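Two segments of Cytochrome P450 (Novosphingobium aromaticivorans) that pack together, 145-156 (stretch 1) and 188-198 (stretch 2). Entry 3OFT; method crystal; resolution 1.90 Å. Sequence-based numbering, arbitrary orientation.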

ATOM      1  N   PRO A 145       2.462   2.764 -11.396  1.00 11.46           N
ATOM      2  CA  PRO A 145       1.282   3.273 -10.674  1.00 11.10           C
ATOM      3  C   PRO A 145       0.875   4.679 -11.111  1.00 11.32           C
ATOM      4  O   PRO A 145      -0.314   4.964 -11.181  1.00 11.16           O
ATOM      5  CB  PRO A 145       1.738   3.275  -9.201  1.00  9.54           C
ATOM      6  CG  PRO A 145       2.825   2.193  -9.154  1.00 11.04           C
ATOM      7  CD  PRO A 145       3.547   2.408 -10.456  1.00 11.25           C
ATOM      8  N   LEU A 146       1.841   5.547 -11.405  1.00 11.30           N
ATOM      9  CA  LEU A 146       1.479   6.876 -11.911  1.00 12.83           C
ATOM     10  C   LEU A 146       0.852   6.789 -13.291  1.00 12.52           C
ATOM     11  O   LEU A 146      -0.149   7.457 -13.515  1.00 12.76           O
ATOM     12  CB  LEU A 146       2.659   7.851 -11.914  1.00 13.50           C
ATOM     13  CG  LEU A 146       2.246   9.277 -12.358  1.00 17.49           C
ATOM     14  CD1 LEU A 146       1.269   9.954 -11.350  1.00 18.48           C
ATOM     15  CD2 LEU A 146       3.480  10.174 -12.581  1.00 19.97           C
ATOM     16  N   ASN A 147       1.420   5.993 -14.210  1.00 11.90           N
ATOM     17  CA  ASN A 147       0.759   5.750 -15.501  1.00 12.56           C
ATOM     18  C   ASN A 147      -0.652   5.231 -15.356  1.00 11.64           C
ATOM     19  O   ASN A 147      -1.572   5.644 -16.086  1.00 10.68           O
ATOM     20  CB  ASN A 147       1.558   4.799 -16.423  1.00 13.45           C
ATOM     21  CG  ASN A 147       2.858   5.409 -16.908  1.00 17.71           C
ATOM     22  OD1 ASN A 147       3.159   6.565 -16.598  1.00 17.62           O
ATOM     23  ND2 ASN A 147       3.661   4.615 -17.646  1.00 14.87           N
ATOM     24  N   ILE A 148      -0.852   4.299 -14.431  1.00 10.61           N
ATOM     25  CA  ILE A 148      -2.205   3.809 -14.193  1.00 11.59           C
ATOM     26  C   ILE A 148      -3.117   4.934 -13.679  1.00 11.70           C
ATOM     27  O   ILE A 148      -4.255   5.082 -14.132  1.00 12.05           O
ATOM     28  CB  ILE A 148      -2.192   2.572 -13.269  1.00 10.97           C
ATOM     29  CG1 ILE A 148      -1.571   1.373 -14.006  1.00 10.76           C
ATOM     30  CG2 ILE A 148      -3.565   2.291 -12.709  1.00 11.97           C
ATOM     31  CD1 ILE A 148      -1.319   0.203 -13.093  1.00 12.29           C
ATOM     32  N   PHE A 149      -2.601   5.753 -12.771  1.00 11.68           N
ATOM     33  CA  PHE A 149      -3.418   6.844 -12.213  1.00 12.17           C
ATOM     34  C   PHE A 149      -3.982   7.719 -13.313  1.00 11.88           C
ATOM     35  O   PHE A 149      -5.167   8.090 -13.295  1.00 12.31           O
ATOM     36  CB  PHE A 149      -2.562   7.739 -11.340  1.00 11.87           C
ATOM     37  CG  PHE A 149      -3.299   8.930 -10.809  1.00 14.06           C
ATOM     38  CD1 PHE A 149      -4.210   8.785  -9.759  1.00 15.32           C
ATOM     39  CD2 PHE A 149      -3.120  10.187 -11.394  1.00 15.24           C
ATOM     40  CE1 PHE A 149      -4.892   9.913  -9.267  1.00 17.86           C
ATOM     41  CE2 PHE A 149      -3.794  11.310 -10.900  1.00 18.17           C
ATOM     42  CZ  PHE A 149      -4.676  11.161  -9.828  1.00 17.36           C
ATOM     43  N   LEU A 150      -3.108   8.097 -14.242  1.00 12.22           N
ATOM     44  CA  LEU A 150      -3.504   8.970 -15.359  1.00 13.18           C
ATOM     45  C   LEU A 150      -4.597   8.330 -16.218  1.00 12.80           C
ATOM     46  O   LEU A 150      -5.502   9.022 -16.757  1.00 13.13           O
ATOM     47  CB  LEU A 150      -2.275   9.247 -16.234  1.00 13.08           C
ATOM     48  CG  LEU A 150      -1.402  10.479 -15.984  1.00 17.88           C
ATOM     49  CD1 LEU A 150      -1.809  11.334 -14.799  1.00 18.62           C
ATOM     50  CD2 LEU A 150       0.084  10.198 -16.044  1.00 17.95           C
ATOM     51  N   THR A 151      -4.509   7.005 -16.372  1.00 13.50           N
ATOM     52  CA  THR A 151      -5.594   6.222 -16.992  1.00 14.26           C
ATOM     53  C   THR A 151      -6.886   6.232 -16.178  1.00 14.35           C
ATOM     54  O   THR A 151      -7.971   6.466 -16.752  1.00 14.39           O
ATOM     55  CB  THR A 151      -5.130   4.770 -17.321  1.00 14.98           C
ATOM     56  OG1 THR A 151      -3.969   4.860 -18.150  1.00 17.23           O
ATOM     57  CG2 THR A 151      -6.192   3.997 -18.089  1.00 15.89           C
ATOM     58  N   LEU A 152      -6.798   6.030 -14.866  1.00 13.75           N
ATOM     59  CA  LEU A 152      -8.003   6.016 -14.007  1.00 15.28           C
ATOM     60  C   LEU A 152      -8.806   7.329 -14.051  1.00 15.33           C
ATOM     61  O   LEU A 152     -10.035   7.298 -14.032  1.00 14.72           O
ATOM     62  CB  LEU A 152      -7.686   5.735 -12.529  1.00 16.24           C
ATOM     63  CG  LEU A 152      -6.905   4.504 -12.047  1.00 18.27           C
ATOM     64  CD1 LEU A 152      -6.591   4.545 -10.521  1.00 22.13           C
ATOM     65  CD2 LEU A 152      -7.570   3.200 -12.438  1.00 24.07           C
ATOM     66  N   ILE A 153      -8.126   8.461 -14.106  1.00 14.74           N
ATOM     67  CA  ILE A 153      -8.823   9.749 -14.197  1.00 16.36           C
ATOM     68  C   ILE A 153      -9.077  10.218 -15.644  1.00 17.85           C
ATOM     69  O   ILE A 153      -9.691  11.271 -15.877  1.00 16.91           O
ATOM     70  CB  ILE A 153      -8.161  10.820 -13.326  1.00 17.09           C
ATOM     71  CG1 ILE A 153      -6.771  11.207 -13.833  1.00 14.83           C
ATOM     72  CG2 ILE A 153      -8.107  10.327 -11.886  1.00 16.25           C
ATOM     73  CD1 ILE A 153      -6.377  12.555 -13.324  1.00 17.43           C
ATOM     74  N   ASP A 154      -8.620   9.398 -16.593  1.00 19.55           N
ATOM     75  CA  ASP A 154      -8.774   9.623 -18.022  1.00 20.88           C
ATOM     76  C   ASP A 154      -8.241  10.993 -18.510  1.00 21.54           C
ATOM     77  O   ASP A 154      -8.979  11.774 -19.117  1.00 21.29           O
ATOM     78  CB  ASP A 154     -10.233   9.393 -18.427  1.00 21.63           C
ATOM     79  CG  ASP A 154     -10.397   9.188 -19.937  1.00 25.33           C
ATOM     80  OD1 ASP A 154     -11.536   9.324 -20.430  1.00 28.70           O
ATOM     81  OD2 ASP A 154      -9.381   8.921 -20.626  1.00 27.12           O
ATOM     82  N   VAL A 155      -6.959  11.275 -18.266  1.00 22.11           N
ATOM     83  CA  VAL A 155      -6.323  12.515 -18.797  1.00 23.05           C
ATOM     84  C   VAL A 155      -6.158  12.404 -20.316  1.00 23.79           C
ATOM     85  O   VAL A 155      -5.978  11.306 -20.814  1.00 22.40           O
ATOM     86  CB  VAL A 155      -4.925  12.798 -18.191  1.00 23.40           C
ATOM     87  CG1 VAL A 155      -4.970  12.722 -16.659  1.00 23.33           C
ATOM     88  CG2 VAL A 155      -3.889  11.826 -18.758  1.00 22.64           C
ATOM     89  N   PRO A 156      -6.234  13.539 -21.056  1.00 25.34           N
ATOM     90  CA  PRO A 156      -6.122  13.401 -22.526  1.00 26.34           C
ATOM     91  C   PRO A 156      -4.764  12.810 -22.929  1.00 27.55           C
ATOM     92  O   PRO A 156      -3.735  13.118 -22.318  1.00 25.76           O
ATOM     93  CB  PRO A 156      -6.306  14.833 -23.048  1.00 26.40           C
ATOM     94  CG  PRO A 156      -7.090  15.540 -21.932  1.00 25.99           C
ATOM     95  CD  PRO A 156      -6.569  14.914 -20.645  1.00 25.00           C
ATOM     96  N   ASP A 188      -1.663  20.984  -6.164  1.00 14.13           N
ATOM     97  CA  ASP A 188      -1.487  21.779  -7.384  1.00 14.62           C
ATOM     98  C   ASP A 188      -1.484  20.894  -8.624  1.00 14.47           C
ATOM     99  O   ASP A 188      -2.053  21.256  -9.627  1.00 13.50           O
ATOM    100  CB  ASP A 188      -0.234  22.662  -7.344  1.00 15.75           C
ATOM    101  CG  ASP A 188      -0.386  23.834  -6.358  1.00 19.88           C
ATOM    102  OD1 ASP A 188      -1.554  24.211  -6.085  1.00 26.08           O
ATOM    103  OD2 ASP A 188       0.641  24.349  -5.862  1.00 23.17           O
ATOM    104  N   TYR A 189      -0.842  19.741  -8.537  1.00 13.95           N
ATOM    105  CA  TYR A 189      -0.917  18.727  -9.594  1.00 13.77           C
ATOM    106  C   TYR A 189      -2.339  18.219  -9.895  1.00 13.26           C
ATOM    107  O   TYR A 189      -2.730  18.065 -11.066  1.00 11.27           O
ATOM    108  CB  TYR A 189      -0.095  17.546  -9.137  1.00 14.10           C
ATOM    109  CG  TYR A 189       0.021  16.424 -10.116  1.00 15.30           C
ATOM    110  CD1 TYR A 189      -0.522  15.168  -9.828  1.00 15.96           C
ATOM    111  CD2 TYR A 189       0.701  16.596 -11.316  1.00 20.30           C
ATOM    112  CE1 TYR A 189      -0.369  14.108 -10.705  1.00 19.45           C
ATOM    113  CE2 TYR A 189       0.859  15.532 -12.209  1.00 21.41           C
ATOM    114  CZ  TYR A 189       0.318  14.289 -11.887  1.00 21.21           C
ATOM    115  OH  TYR A 189       0.467  13.238 -12.752  1.00 22.20           O
ATOM    116  N   LEU A 190      -3.090  17.935  -8.833  1.00 11.95           N
ATOM    117  CA  LEU A 190      -4.438  17.405  -8.933  1.00 12.20           C
ATOM    118  C   LEU A 190      -5.465  18.473  -9.304  1.00 12.58           C
ATOM    119  O   LEU A 190      -6.491  18.154  -9.915  1.00 11.85           O
ATOM    120  CB  LEU A 190      -4.863  16.737  -7.598  1.00 11.84           C
ATOM    121  CG  LEU A 190      -4.058  15.448  -7.276  1.00 12.25           C
ATOM    122  CD1 LEU A 190      -4.410  14.949  -5.881  1.00 15.29           C
ATOM    123  CD2 LEU A 190      -4.244  14.315  -8.349  1.00 12.67           C
ATOM    124  N   TRP A 191      -5.240  19.715  -8.876  1.00 12.68           N
ATOM    125  CA  TRP A 191      -6.297  20.719  -9.058  1.00 14.18           C
ATOM    126  C   TRP A 191      -6.867  20.841 -10.489  1.00 14.44           C
ATOM    127  O   TRP A 191      -8.080  20.912 -10.654  1.00 14.13           O
ATOM    128  CB  TRP A 191      -5.967  22.116  -8.465  1.00 14.19           C
ATOM    129  CG  TRP A 191      -7.180  23.017  -8.693  1.00 15.88           C
ATOM    130  CD1 TRP A 191      -7.275  24.077  -9.572  1.00 18.42           C
ATOM    131  CD2 TRP A 191      -8.487  22.845  -8.131  1.00 15.14           C
ATOM    132  NE1 TRP A 191      -8.561  24.583  -9.555  1.00 17.68           N
ATOM    133  CE2 TRP A 191      -9.315  23.850  -8.675  1.00 16.63           C
ATOM    134  CE3 TRP A 191      -9.035  21.948  -7.194  1.00 17.23           C
ATOM    135  CZ2 TRP A 191     -10.644  23.978  -8.322  1.00 16.75           C
ATOM    136  CZ3 TRP A 191     -10.345  22.081  -6.841  1.00 17.75           C
ATOM    137  CH2 TRP A 191     -11.151  23.088  -7.411  1.00 17.11           C
ATOM    138  N   PRO A 192      -6.006  20.856 -11.531  1.00 15.82           N
ATOM    139  CA  PRO A 192      -6.658  21.015 -12.848  1.00 17.05           C
ATOM    140  C   PRO A 192      -7.643  19.876 -13.184  1.00 16.75           C
ATOM    141  O   PRO A 192      -8.691  20.116 -13.810  1.00 16.73           O
ATOM    142  CB  PRO A 192      -5.488  21.068 -13.832  1.00 17.25           C
ATOM    143  CG  PRO A 192      -4.294  21.469 -13.019  1.00 17.83           C
ATOM    144  CD  PRO A 192      -4.529  20.933 -11.614  1.00 16.55           C
ATOM    145  N   PHE A 193      -7.319  18.646 -12.769  1.00 15.74           N
ATOM    146  CA  PHE A 193      -8.211  17.507 -13.004  1.00 14.42           C
ATOM    147  C   PHE A 193      -9.547  17.624 -12.271  1.00 14.19           C
ATOM    148  O   PHE A 193     -10.600  17.320 -12.842  1.00 13.85           O
ATOM    149  CB  PHE A 193      -7.581  16.162 -12.554  1.00 14.69           C
ATOM    150  CG  PHE A 193      -6.133  15.975 -12.947  1.00 16.12           C
ATOM    151  CD1 PHE A 193      -5.670  16.310 -14.228  1.00 16.48           C
ATOM    152  CD2 PHE A 193      -5.227  15.422 -12.023  1.00 15.71           C
ATOM    153  CE1 PHE A 193      -4.318  16.112 -14.569  1.00 17.79           C
ATOM    154  CE2 PHE A 193      -3.878  15.176 -12.376  1.00 15.70           C
ATOM    155  CZ  PHE A 193      -3.423  15.549 -13.649  1.00 18.29           C
ATOM    156  N   ILE A 194      -9.472  17.965 -10.980  1.00 14.29           N
ATOM    157  CA  ILE A 194     -10.641  18.117 -10.101  1.00 14.56           C
ATOM    158  C   ILE A 194     -11.542  19.226 -10.632  1.00 15.68           C
ATOM    159  O   ILE A 194     -12.755  19.045 -10.738  1.00 15.75           O
ATOM    160  CB  ILE A 194     -10.192  18.460  -8.628  1.00 14.25           C
ATOM    161  CG1 ILE A 194      -9.305  17.336  -8.078  1.00 14.21           C
ATOM    162  CG2 ILE A 194     -11.412  18.725  -7.710  1.00 14.24           C
ATOM    163  CD1 ILE A 194      -8.566  17.648  -6.738  1.00 14.44           C
ATOM    164  N   GLU A 195     -10.936  20.364 -10.966  1.00 17.05           N
ATOM    165  CA  GLU A 195     -11.689  21.518 -11.440  1.00 20.08           C
ATOM    166  C   GLU A 195     -12.518  21.104 -12.646  1.00 20.36           C
ATOM    167  O   GLU A 195     -13.716  21.371 -12.697  1.00 20.91           O
ATOM    168  CB  GLU A 195     -10.731  22.651 -11.796  1.00 20.87           C
ATOM    169  CG  GLU A 195     -11.389  23.888 -12.362  1.00 26.70           C
ATOM    170  CD  GLU A 195     -10.627  24.378 -13.573  1.00 35.26           C
ATOM    171  OE1 GLU A 195     -10.795  23.774 -14.673  1.00 39.04           O
ATOM    172  OE2 GLU A 195      -9.847  25.350 -13.422  1.00 37.42           O
ATOM    173  N   LYS A 196     -11.878  20.395 -13.582  1.00 20.39           N
ATOM    174  CA  LYS A 196     -12.528  19.957 -14.818  1.00 22.31           C
ATOM    175  C   LYS A 196     -13.645  18.962 -14.553  1.00 22.26           C
ATOM    176  O   LYS A 196     -14.724  19.090 -15.131  1.00 23.21           O
ATOM    177  CB  LYS A 196     -11.501  19.385 -15.809  1.00 22.41           C
ATOM    178  CG  LYS A 196     -12.060  19.030 -17.197  1.00 27.75           C
ATOM    179  CD  LYS A 196     -10.986  18.472 -18.129  1.00 33.01           C
ATOM    180  CE  LYS A 196      -9.886  19.508 -18.419  1.00 36.60           C
ATOM    181  NZ  LYS A 196      -8.831  18.953 -19.345  1.00 39.21           N
ATOM    182  N   ARG A 197     -13.388  17.979 -13.696  1.00 21.71           N
ATOM    183  CA  ARG A 197     -14.334  16.902 -13.452  1.00 23.05           C
ATOM    184  C   ARG A 197     -15.506  17.274 -12.542  1.00 23.53           C
ATOM    185  O   ARG A 197     -16.586  16.666 -12.641  1.00 23.75           O
ATOM    186  CB  ARG A 197     -13.608  15.620 -13.004  1.00 23.67           C
ATOM    187  CG  ARG A 197     -13.139  14.756 -14.198  1.00 24.70           C
ATOM    188  CD  ARG A 197     -11.816  13.959 -13.982  1.00 29.16           C
ATOM    189  NE  ARG A 197     -10.787  14.915 -14.323  1.00 34.35           N
ATOM    190  CZ  ARG A 197      -9.962  14.920 -15.362  1.00 29.23           C
ATOM    191  NH1 ARG A 197      -9.849  13.936 -16.234  1.00 30.61           N
ATOM    192  NH2 ARG A 197      -9.195  15.972 -15.483  1.00 29.00           N
ATOM    193  N   MET A 198     -15.325  18.278 -11.688  1.00 23.30           N
ATOM    194  CA  MET A 198     -16.439  18.782 -10.889  1.00 25.19           C
ATOM    195  C   MET A 198     -17.376  19.674 -11.740  1.00 25.92           C
ATOM    196  O   MET A 198     -18.599  19.649 -11.560  1.00 27.30           O
ATOM    197  CB  MET A 198     -15.966  19.547  -9.639  1.00 24.33           C
ATOM    198  CG  MET A 198     -15.281  18.691  -8.571  1.00 26.42           C
ATOM    199  SD  MET A 198     -14.923  19.614  -7.049  1.00 28.38           S
ATOM    200  CE  MET A 198     -14.851  21.318  -7.651  1.00 31.44           C
TER

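This is a small, mostly apolar contact between two helical segments, closed at one end by an arginine that bonds to a backbone carbonyl just past the end of the first helix. It covers 375 Å², both sides summed. The helix axes run at 20° and come no closer than 13.0 Å, so side chains must fill the gap. Large residues suit that spacing. Phe149, Ile153, Tyr189, Phe193 and Arg197 are all buried. Phe149 points toward stretch 2 and inserts its ring among three residues. Its CZ lies 3.5 Å from Leu190 CD2, and its CE2 lies 4.1 Å from Phe193 CE2, which sits at the Phe149 ring edge. Tyr189 reaches across with its chi1 in t. Its OH packs 3.6 Å from Leu150 CD1 and 3.7 Å from Leu146 CD1, and it is hydrogen-bonded elsewhere in the structure, so its polar end is satisfied though buried.

Ile153 places CD1 over one face of the Phe193 ring, 3.6 Å from the ring centroid, a CH-pi contact. Val155 CG1 adds a contact 4.0 Å from Phe193 CE1. Apolar side chains suit these aromatic neighbours.

Helix 145-152 ends in a Schellman motif, with Asp154 at positive phi. Arg197 NH1 donates a weak hydrogen bond to Ile153 O at 2.7 Å, with an angle of 125°. The guanidinium is also held within its own helix: Arg197 NE donates to Phe193 O at 2.8 Å. The long arginine thus links backbone carbonyls of both stretches.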